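Local atomic coordinates of thiamine-monophosphate kinase (Stenotrophomonas maltophilia, PDB entry 6XEP), a protein that probably catalyses the ATP-dependent phosphorylation of thiamine monophosphate to thiamine diphosphate, the active form of vitamin B1, as the last step of that pathway. Residues A68-A77 with W106-L117; L191-L199 with S253-G261. All blocks are in the same frame, centred on the assembly; numbering follows the deposited sequence. Where two conformers were deposited one is given.

Contact 1: A68-A77 with W106-L117; sequences AFDIGWKTLA and WIEAFGDGFFAL
Gly72 and Gly113 let the two helices come almost backbone to backbone: the axes of 68-77 and 106-117 pass 6.4 Å apart, running the same way at a crossing angle of -40°. Main-chain atoms meet here with no side chain between them. Gly113 CA points its hydrogen almost straight at Phe69 O (3.5 Å), and Phe110 CA approaches Ala68 O less directly (3.4 Å). No conventional hydrogen bond crosses between the helices. Each glycine CA also packs on the face of a ring of the partner helix: Gly72 CA on Phe110, and Gly113 CA, 3.5 Å from the centroid, on Phe69, whose ring drops as a knob among Ala109, Asp112, Gly113 and Ala116. A trans chi1 of 179° lays that ring across the glycine.

This is the helix pair packed on one face of the four-stranded sheet of the PurM-like N-terminal domain. Phe110 and Phe114 reach down to strand 89-99, and Ile71 and Thr75 to strand 136-145. On this buried side Leu76 places CD2 squarely over the centre of the Phe114 ring, 4.2 Å from its centroid. Leu117 reaches from here, with CD2 3.6 Å from Ala77 CB, out to the flank, where its CB lies over the six-membered ring of Trp73.

Packing is looser along that partly exposed flank, where Ala116 CB only just reaches Phe69 CZ and Trp73 CZ3, both at 4.0 Å. The polar groups there turn to other parts of the chain: Trp73 NE1 donates to Pro204 O, and Asp112 pairs with Arg19. At the N-terminal end, partly exposed Trp106 lays its five-membered ring against Ala68 CB, 3.5 Å from the centroid, with Ile71 CD1 at the indole edge.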
loop_
_atom_site.group_PDB
_atom_site.type_symbol
_atom_site.label_atom_id
_atom_site.label_comp_id
_atom_site.label_asym_id
_atom_site.label_seq_id
_atom_site.Cartn_x
_atom_site.Cartn_y
_atom_site.Cartn_z
ATOM N N ALA A 68 -17.272 -0.934 -11.628
ATOM C CA ALA A 68 -15.833 -0.657 -11.594
ATOM C C ALA A 68 -15.518 0.823 -11.357
ATOM O O ALA A 68 -14.635 1.159 -10.560
ATOM C CB ALA A 68 -15.198 -1.137 -12.906
ATOM N N PHE A 69 -16.196 1.728 -12.076
ATOM C CA PHE A 69 -15.919 3.155 -11.879
ATOM C C PHE A 69 -16.098 3.554 -10.419
ATOM O O PHE A 69 -15.291 4.303 -9.865
ATOM C CB PHE A 69 -16.834 3.992 -12.782
ATOM C CG PHE A 69 -16.649 5.488 -12.645
ATOM C CD1 PHE A 69 -17.277 6.193 -11.640
ATOM C CD2 PHE A 69 -15.892 6.185 -13.567
ATOM C CE1 PHE A 69 -17.106 7.556 -11.515
ATOM C CE2 PHE A 69 -15.721 7.553 -13.471
ATOM C CZ PHE A 69 -16.328 8.239 -12.440
ATOM N N ASP A 70 -17.164 3.082 -9.786
ATOM C CA ASP A 70 -17.436 3.480 -8.402
ATOM C C ASP A 70 -16.444 2.860 -7.431
ATOM O O ASP A 70 -16.087 3.483 -6.422
ATOM C CB ASP A 70 -18.873 3.095 -8.069
ATOM C CG ASP A 70 -19.852 3.726 -9.036
ATOM O OD1 ASP A 70 -19.649 4.920 -9.355
ATOM O OD2 ASP A 70 -20.795 3.042 -9.502
ATOM N N ILE A 71 -15.990 1.639 -7.716
ATOM C CA ILE A 71 -14.941 1.035 -6.906
ATOM C C ILE A 71 -13.660 1.850 -7.012
ATOM O O ILE A 71 -12.978 2.096 -6.011
ATOM C CB ILE A 71 -14.715 -0.430 -7.325
ATOM C CG1 ILE A 71 -15.974 -1.251 -7.066
ATOM C CG2 ILE A 71 -13.567 -1.026 -6.538
ATOM C CD1 ILE A 71 -15.884 -2.660 -7.649
ATOM N N GLY A 72 -13.309 2.277 -8.229
ATOM C CA GLY A 72 -12.118 3.096 -8.397
ATOM C C GLY A 72 -12.207 4.420 -7.663
ATOM O O GLY A 72 -11.261 4.831 -6.977
ATOM N N TRP A 73 -13.348 5.091 -7.772
ATOM C CA TRP A 73 -13.552 6.346 -7.051
ATOM C C TRP A 73 -13.457 6.134 -5.539
ATOM O O TRP A 73 -12.680 6.803 -4.844
ATOM C CB TRP A 73 -14.918 6.928 -7.428
ATOM C CG TRP A 73 -15.266 8.255 -6.770
ATOM C CD1 TRP A 73 -15.589 8.472 -5.452
ATOM C CD2 TRP A 73 -15.341 9.533 -7.415
ATOM N NE1 TRP A 73 -15.863 9.812 -5.248
ATOM C CE2 TRP A 73 -15.714 10.482 -6.430
ATOM C CE3 TRP A 73 -15.132 9.968 -8.728
ATOM C CZ2 TRP A 73 -15.870 11.830 -6.719
ATOM C CZ3 TRP A 73 -15.290 11.323 -9.011
ATOM C CH2 TRP A 73 -15.644 12.231 -8.007
ATOM N N LYS A 74 -14.246 5.198 -5.011
ATOM C CA LYS A 74 -14.370 5.093 -3.567
ATOM C C LYS A 74 -13.078 4.603 -2.934
ATOM O O LYS A 74 -12.708 5.064 -1.847
ATOM C CB LYS A 74 -15.548 4.180 -3.197
ATOM C CG LYS A 74 -15.779 4.153 -1.685
ATOM C CD LYS A 74 -17.190 3.672 -1.319
ATOM C CE LYS A 74 -17.410 3.841 0.183
ATOM N NZ LYS A 74 -18.773 3.446 0.627
ATOM N N THR A 75 -12.351 3.704 -3.620
ATOM C CA THR A 75 -11.086 3.222 -3.058
ATOM C C THR A 75 -10.138 4.390 -2.784
ATOM O O THR A 75 -9.548 4.490 -1.700
ATOM C CB THR A 75 -10.454 2.192 -4.010
ATOM O OG1 THR A 75 -11.322 1.058 -4.104
ATOM C CG2 THR A 75 -9.142 1.696 -3.451
ATOM N N LEU A 76 -10.031 5.321 -3.728
ATOM C CA LEU A 76 -9.189 6.492 -3.493
ATOM C C LEU A 76 -9.833 7.462 -2.501
ATOM O O LEU A 76 -9.131 8.072 -1.688
ATOM C CB LEU A 76 -8.900 7.199 -4.813
ATOM C CG LEU A 76 -8.088 8.491 -4.757
ATOM C CD1 LEU A 76 -6.691 8.249 -4.143
ATOM C CD2 LEU A 76 -7.967 9.063 -6.171
ATOM N N ALA A 77 -11.155 7.636 -2.563
ATOM C CA ALA A 77 -11.820 8.604 -1.697
ATOM C C ALA A 77 -11.580 8.309 -0.217
ATOM O O ALA A 77 -11.444 9.237 0.588
ATOM C CB ALA A 77 -13.321 8.625 -1.989
ATOM N N TRP A 106 -12.790 -4.025 -17.291
ATOM C CA TRP A 106 -13.033 -3.633 -15.905
ATOM C C TRP A 106 -11.945 -2.697 -15.398
ATOM O O TRP A 106 -12.239 -1.687 -14.763
ATOM C CB TRP A 106 -13.134 -4.875 -15.018
ATOM C CG TRP A 106 -13.588 -4.579 -13.627
ATOM C CD1 TRP A 106 -14.862 -4.691 -13.140
ATOM C CD2 TRP A 106 -12.774 -4.170 -12.525
ATOM N NE1 TRP A 106 -14.889 -4.362 -11.812
ATOM C CE2 TRP A 106 -13.623 -4.029 -11.410
ATOM C CE3 TRP A 106 -11.412 -3.899 -12.374
ATOM C CZ2 TRP A 106 -13.153 -3.631 -10.162
ATOM C CZ3 TRP A 106 -10.943 -3.499 -11.126
ATOM C CH2 TRP A 106 -11.814 -3.355 -10.046
ATOM N N ILE A 107 -10.685 -2.998 -15.696
ATOM C CA ILE A 107 -9.602 -2.165 -15.192
ATOM C C ILE A 107 -9.666 -0.778 -15.807
ATOM O O ILE A 107 -9.394 0.219 -15.137
ATOM C CB ILE A 107 -8.241 -2.834 -15.453
ATOM C CG1 ILE A 107 -8.074 -4.056 -14.557
ATOM C CG2 ILE A 107 -7.108 -1.883 -15.131
ATOM C CD1 ILE A 107 -6.818 -4.854 -14.898
ATOM N N GLU A 108 -10.026 -0.688 -17.090
ATOM C CA GLU A 108 -10.152 0.619 -17.731
ATOM C C GLU A 108 -11.238 1.453 -17.057
ATOM O O GLU A 108 -11.064 2.656 -16.836
ATOM C CB GLU A 108 -10.448 0.434 -19.219
ATOM C CG GLU A 108 -10.549 1.722 -20.020
ATOM C CD GLU A 108 -10.379 1.498 -21.527
ATOM O OE1 GLU A 108 -11.064 0.621 -22.102
ATOM O OE2 GLU A 108 -9.550 2.206 -22.140
ATOM N N ALA A 109 -12.367 0.825 -16.734
ATOM C CA ALA A 109 -13.463 1.522 -16.068
ATOM C C ALA A 109 -13.100 1.884 -14.638
ATOM O O ALA A 109 -13.465 2.957 -14.145
ATOM C CB ALA A 109 -14.714 0.648 -16.081
ATOM N N PHE A 110 -12.405 0.985 -13.943
ATOM C CA PHE A 110 -11.887 1.323 -12.625
ATOM C C PHE A 110 -10.984 2.544 -12.724
ATOM O O PHE A 110 -11.073 3.462 -11.907
ATOM C CB PHE A 110 -11.125 0.122 -12.054
ATOM C CG PHE A 110 -10.342 0.439 -10.818
ATOM C CD1 PHE A 110 -9.073 0.998 -10.899
ATOM C CD2 PHE A 110 -10.855 0.152 -9.585
ATOM C CE1 PHE A 110 -8.356 1.294 -9.751
ATOM C CE2 PHE A 110 -10.136 0.465 -8.436
ATOM C CZ PHE A 110 -8.887 1.024 -8.529
ATOM N N GLY A 111 -10.127 2.577 -13.747
ATOM C CA GLY A 111 -9.227 3.708 -13.897
ATOM C C GLY A 111 -9.981 5.000 -14.144
ATOM O O GLY A 111 -9.599 6.057 -13.644
ATOM N N ASP A 112 -11.073 4.925 -14.908
ATOM C CA ASP A 112 -11.921 6.103 -15.096
ATOM C C ASP A 112 -12.287 6.730 -13.757
ATOM O O ASP A 112 -12.179 7.949 -13.576
ATOM C CB ASP A 112 -13.198 5.730 -15.851
ATOM C CG ASP A 112 -12.994 5.573 -17.333
ATOM O OD1 ASP A 112 -11.914 5.934 -17.856
ATOM O OD2 ASP A 112 -13.944 5.079 -17.977
ATOM N N GLY A 113 -12.728 5.916 -12.801
ATOM C CA GLY A 113 -13.194 6.465 -11.551
ATOM C C GLY A 113 -12.067 6.927 -10.658
ATOM O O GLY A 113 -12.161 7.967 -10.004
ATOM N N PHE A 114 -10.984 6.147 -10.656
ATOM C CA PHE A 114 -9.794 6.511 -9.904
ATOM C C PHE A 114 -9.259 7.867 -10.355
ATOM O O PHE A 114 -9.064 8.776 -9.537
ATOM C CB PHE A 114 -8.743 5.415 -10.061
ATOM C CG PHE A 114 -7.608 5.538 -9.096
ATOM C CD1 PHE A 114 -6.519 6.320 -9.401
ATOM C CD2 PHE A 114 -7.643 4.884 -7.876
ATOM C CE1 PHE A 114 -5.476 6.456 -8.504
ATOM C CE2 PHE A 114 -6.602 5.015 -6.986
ATOM C CZ PHE A 114 -5.524 5.798 -7.307
ATOM N N PHE A 115 -9.026 8.022 -11.666
ATOM C CA PHE A 115 -8.459 9.264 -12.170
ATOM C C PHE A 115 -9.460 10.397 -12.119
ATOM O O PHE A 115 -9.059 11.551 -11.952
ATOM C CB PHE A 115 -7.953 9.098 -13.609
ATOM C CG PHE A 115 -6.774 8.179 -13.731
ATOM C CD1 PHE A 115 -5.603 8.431 -13.025
ATOM C CD2 PHE A 115 -6.842 7.050 -14.542
ATOM C CE1 PHE A 115 -4.502 7.579 -13.143
ATOM C CE2 PHE A 115 -5.744 6.199 -14.676
ATOM C CZ PHE A 115 -4.575 6.464 -13.968
ATOM N N ALA A 116 -10.757 10.110 -12.267
ATOM C CA ALA A 116 -11.729 11.192 -12.147
ATOM C C ALA A 116 -11.571 11.904 -10.814
ATOM O O ALA A 116 -11.568 13.137 -10.756
ATOM C CB ALA A 116 -13.159 10.674 -12.304
ATOM N N LEU A 117 -11.418 11.141 -9.729
ATOM C CA LEU A 117 -11.221 11.748 -8.413
ATOM C C LEU A 117 -9.780 12.212 -8.204
ATOM O O LEU A 117 -9.553 13.307 -7.685
ATOM C CB LEU A 117 -11.625 10.756 -7.323
ATOM C CG LEU A 117 -11.425 11.241 -5.895
ATOM C CD1 LEU A 117 -12.244 12.486 -5.619
ATOM C CD2 LEU A 117 -11.789 10.105 -4.926
#

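Contact 2: L191-L199 with S253-G261; sequences LADYESLRL and SHALRELLG. With EDO (1,2-ethanediol), chain C.
Leu259 and Leu197 carry the apolar contact. Leu259 places CD1 over the centre of the Tyr194 ring, 3.6 Å from the centroid and 7° off the normal, and its CD2 touches the same ring at Tyr194 CE2. Leu197 lies alongside Leu259, the two chains pointing opposite ways, with CD2 3.8 Å from Ala255 CB; helix 170-179 packs on Leu197 as well.

The polar contacts gather on Asp193, a knob among Ala255, His254, Leu259 and Glu258. With CG beside the backbone N (chi1 -65°), its carboxylate lies by the His254 ring, where OD1 meets the edge at CD2, 3.3 Å away. One water joins Asp193 OD2 (2.6 Å) to His254 NE2 (2.8 Å). A 1,2-ethanediol, probably from the crystallisation liquor, accepts from Asp193 N through O1 and donates to Asp193 OD2 through O2 (2.7 Å).

Ser253 is the N-cap of helix 254-259: its OG accepts from Leu256 N and is also hydrogen-bonded to Asp170.

With no direct hydrogen bond between them, these C-terminal-domain helices meet through a small apolar core and a water-bridged margin; water and, in this crystal, diol may offset the charge of Asp193 OD2, 5.0 Å from Glu258 OE2.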
loop_
_atom_site.group_PDB
_atom_site.type_symbol
_atom_site.label_atom_id
_atom_site.label_comp_id
_atom_site.label_asym_id
_atom_site.label_seq_id
_atom_site.Cartn_x
_atom_site.Cartn_y
_atom_site.Cartn_z
ATOM N N LEU A 191 -34.947 8.535 -10.374
ATOM C CA LEU A 191 -35.624 9.054 -9.188
ATOM C C LEU A 191 -34.604 9.814 -8.358
ATOM O O LEU A 191 -33.730 9.203 -7.736
ATOM C CB LEU A 191 -36.248 7.925 -8.367
ATOM C CG LEU A 191 -37.266 7.035 -9.082
ATOM C CD1 LEU A 191 -37.768 5.935 -8.152
ATOM C CD2 LEU A 191 -38.420 7.862 -9.577
ATOM N N ALA A 192 -34.757 11.141 -8.290
ATOM C CA ALA A 192 -33.660 12.002 -7.852
ATOM C C ALA A 192 -33.194 11.697 -6.435
ATOM O O ALA A 192 -31.988 11.685 -6.183
ATOM C CB ALA A 192 -34.064 13.473 -7.955
ATOM N N ASP A 193 -34.123 11.489 -5.488
ATOM C CA ASP A 193 -33.695 11.276 -4.104
ATOM C C ASP A 193 -32.976 9.946 -3.957
ATOM O O ASP A 193 -31.997 9.859 -3.213
ATOM C CB ASP A 193 -34.864 11.332 -3.125
ATOM C CG ASP A 193 -35.511 12.701 -3.070
ATOM O OD1 ASP A 193 -34.806 13.701 -3.317
ATOM O OD2 ASP A 193 -36.725 12.768 -2.794
ATOM N N TYR A 194 -33.447 8.895 -4.648
ATOM C CA TYR A 194 -32.721 7.628 -4.586
ATOM C C TYR A 194 -31.341 7.766 -5.197
ATOM O O TYR A 194 -30.355 7.245 -4.659
ATOM C CB TYR A 194 -33.490 6.521 -5.302
ATOM C CG TYR A 194 -34.695 6.041 -4.544
ATOM C CD1 TYR A 194 -34.609 4.949 -3.684
ATOM C CD2 TYR A 194 -35.923 6.677 -4.682
ATOM C CE1 TYR A 194 -35.717 4.507 -2.979
ATOM C CE2 TYR A 194 -37.035 6.239 -3.973
ATOM C CZ TYR A 194 -36.921 5.153 -3.131
ATOM O OH TYR A 194 -38.023 4.720 -2.431
ATOM N N GLU A 195 -31.249 8.461 -6.327
ATOM C CA GLU A 195 -29.957 8.601 -6.983
ATOM C C GLU A 195 -28.984 9.400 -6.117
ATOM O O GLU A 195 -27.783 9.098 -6.097
ATOM C CB GLU A 195 -30.161 9.230 -8.369
ATOM C CG GLU A 195 -28.884 9.441 -9.150
ATOM C CD GLU A 195 -28.232 8.144 -9.621
ATOM O OE1 GLU A 195 -28.776 7.041 -9.381
ATOM O OE2 GLU A 195 -27.154 8.242 -10.240
ATOM N N SER A 196 -29.480 10.404 -5.384
ATOM C CA SER A 196 -28.617 11.179 -4.498
ATOM C C SER A 196 -28.005 10.288 -3.427
ATOM O O SER A 196 -26.791 10.321 -3.197
ATOM C CB SER A 196 -29.402 12.322 -3.846
ATOM O OG SER A 196 -29.921 13.237 -4.803
ATOM N N LEU A 197 -28.841 9.479 -2.759
ATOM C CA LEU A 197 -28.329 8.579 -1.739
ATOM C C LEU A 197 -27.401 7.549 -2.358
ATOM O O LEU A 197 -26.359 7.225 -1.778
ATOM C CB LEU A 197 -29.476 7.883 -1.000
ATOM C CG LEU A 197 -30.413 8.788 -0.186
ATOM C CD1 LEU A 197 -31.421 7.969 0.609
ATOM C CD2 LEU A 197 -29.632 9.722 0.724
ATOM N N ARG A 198 -27.763 7.024 -3.540
ATOM C CA ARG A 198 -26.935 6.001 -4.179
ATOM C C ARG A 198 -25.516 6.506 -4.383
ATOM O O ARG A 198 -24.543 5.804 -4.087
ATOM C CB ARG A 198 -27.546 5.572 -5.520
ATOM C CG ARG A 198 -26.846 4.359 -6.158
ATOM C CD ARG A 198 -27.414 3.980 -7.532
ATOM N NE ARG A 198 -27.055 4.935 -8.595
ATOM C CZ ARG A 198 -26.045 4.774 -9.451
ATOM N NH1 ARG A 198 -25.279 3.690 -9.395
ATOM N NH2 ARG A 198 -25.805 5.694 -10.380
ATOM N N LEU A 199 -25.375 7.742 -4.866
ATOM C CA LEU A 199 -24.044 8.278 -5.137
ATOM C C LEU A 199 -23.298 8.707 -3.873
ATOM O O LEU A 199 -22.061 8.771 -3.888
ATOM C CB LEU A 199 -24.149 9.449 -6.114
ATOM C CG LEU A 199 -24.529 9.026 -7.538
ATOM C CD1 LEU A 199 -24.544 10.217 -8.463
ATOM C CD2 LEU A 199 -23.551 7.996 -8.032
ATOM N N SER A 253 -29.705 15.368 4.718
ATOM C CA SER A 253 -30.013 15.750 3.350
ATOM C C SER A 253 -31.507 15.638 3.070
ATOM O O SER A 253 -32.256 14.949 3.773
ATOM C CB SER A 253 -29.236 14.887 2.359
ATOM O OG SER A 253 -29.753 13.570 2.326
ATOM N N HIS A 254 -31.936 16.352 2.026
ATOM C CA HIS A 254 -33.311 16.241 1.555
ATOM C C HIS A 254 -33.682 14.785 1.314
ATOM O O HIS A 254 -34.716 14.302 1.792
ATOM C CB HIS A 254 -33.472 17.054 0.272
ATOM C CG HIS A 254 -34.852 17.020 -0.297
ATOM N ND1 HIS A 254 -35.853 17.864 0.136
ATOM C CD2 HIS A 254 -35.397 16.257 -1.275
ATOM C CE1 HIS A 254 -36.957 17.618 -0.549
ATOM N NE2 HIS A 254 -36.708 16.645 -1.408
ATOM N N ALA A 255 -32.828 14.068 0.579
ATOM C CA ALA A 255 -33.148 12.700 0.184
ATOM C C ALA A 255 -33.242 11.777 1.392
ATOM O O ALA A 255 -34.141 10.929 1.462
ATOM C CB ALA A 255 -32.104 12.188 -0.807
ATOM N N LEU A 256 -32.317 11.920 2.342
ATOM C CA LEU A 256 -32.352 11.066 3.522
ATOM C C LEU A 256 -33.622 11.316 4.315
ATOM O O LEU A 256 -34.312 10.374 4.708
ATOM C CB LEU A 256 -31.109 11.299 4.380
ATOM C CG LEU A 256 -30.987 10.329 5.566
ATOM C CD1 LEU A 256 -30.938 8.890 5.056
ATOM C CD2 LEU A 256 -29.765 10.616 6.432
ATOM N N ARG A 257 -33.977 12.583 4.511
ATOM C CA ARG A 257 -35.210 12.875 5.228
ATOM C C ARG A 257 -36.436 12.389 4.457
ATOM O O ARG A 257 -37.408 11.930 5.068
ATOM C CB ARG A 257 -35.299 14.376 5.514
ATOM C CG ARG A 257 -35.850 14.681 6.888
ATOM C CD ARG A 257 -36.020 16.171 7.121
ATOM N NE ARG A 257 -34.828 16.854 7.634
ATOM C CZ ARG A 257 -34.395 16.786 8.894
ATOM N NH1 ARG A 257 -35.018 16.021 9.783
ATOM N NH2 ARG A 257 -33.323 17.468 9.263
ATOM N N GLU A 258 -36.393 12.437 3.118
ATOM C CA GLU A 258 -37.556 12.053 2.324
ATOM C C GLU A 258 -37.759 10.540 2.280
ATOM O O GLU A 258 -38.903 10.075 2.269
ATOM C CB GLU A 258 -37.426 12.601 0.906
ATOM C CG GLU A 258 -38.704 12.562 0.120
ATOM C CD GLU A 258 -39.685 13.642 0.550
ATOM O OE1 GLU A 258 -40.898 13.468 0.316
ATOM O OE2 GLU A 258 -39.240 14.667 1.117
ATOM N N LEU A 259 -36.678 9.757 2.247
ATOM C CA LEU A 259 -36.780 8.335 1.943
ATOM C C LEU A 259 -36.697 7.434 3.165
ATOM O O LEU A 259 -37.083 6.262 3.076
ATOM C CB LEU A 259 -35.685 7.925 0.951
ATOM C CG LEU A 259 -35.800 8.536 -0.447
ATOM C CD1 LEU A 259 -34.691 8.016 -1.351
ATOM C CD2 LEU A 259 -37.183 8.284 -1.048
ATOM N N LEU A 260 -36.184 7.932 4.286
ATOM C CA LEU A 260 -36.108 7.157 5.516
ATOM C C LEU A 260 -36.978 7.815 6.573
ATOM O O LEU A 260 -37.146 9.039 6.590
ATOM C CB LEU A 260 -34.657 7.032 6.029
ATOM C CG LEU A 260 -33.791 5.947 5.378
ATOM C CD1 LEU A 260 -33.465 6.281 3.924
ATOM C CD2 LEU A 260 -32.528 5.725 6.185
ATOM N N GLY A 261 -37.543 6.995 7.446
ATOM C CA GLY A 261 -38.332 7.525 8.540
ATOM C C GLY A 261 -37.480 8.336 9.498
ATOM O O GLY A 261 -36.255 8.312 9.476
HETATM C C1 EDO C . -37.174 10.249 -5.590
HETATM O O1 EDO C . -36.934 11.636 -5.906
HETATM C C2 EDO C . -38.464 10.067 -4.789
HETATM O O2 EDO C . -38.431 10.774 -3.536
HETATM O O HOH W 1 -38.318 14.853 -2.759
#

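How the contacts relate
After helix 17-24 and strand 48-57, the chain forms helix 68-85, runs out through strand 89-99 and returns as helix 104-120; contact 1 closes this short loop, with 28 residues between its segments. Strands 124-132 and 136-145 then complete the N-terminal sheet before the chain enters the C-terminal domain. There 191-199 waits for 253-261, and contact 2 closes a longer loop of 53 residues. The two loops follow in series, neither nesting nor crossing. The centres of contact 1 and contact 2 are about 23 Å apart. Contact 1 and contact 2 do not touch, their nearest atoms being about 5 Å apart. Contact 1 joins helices on the N-terminal sheet; contact 2 ties peripheral helices within the C-terminal domain.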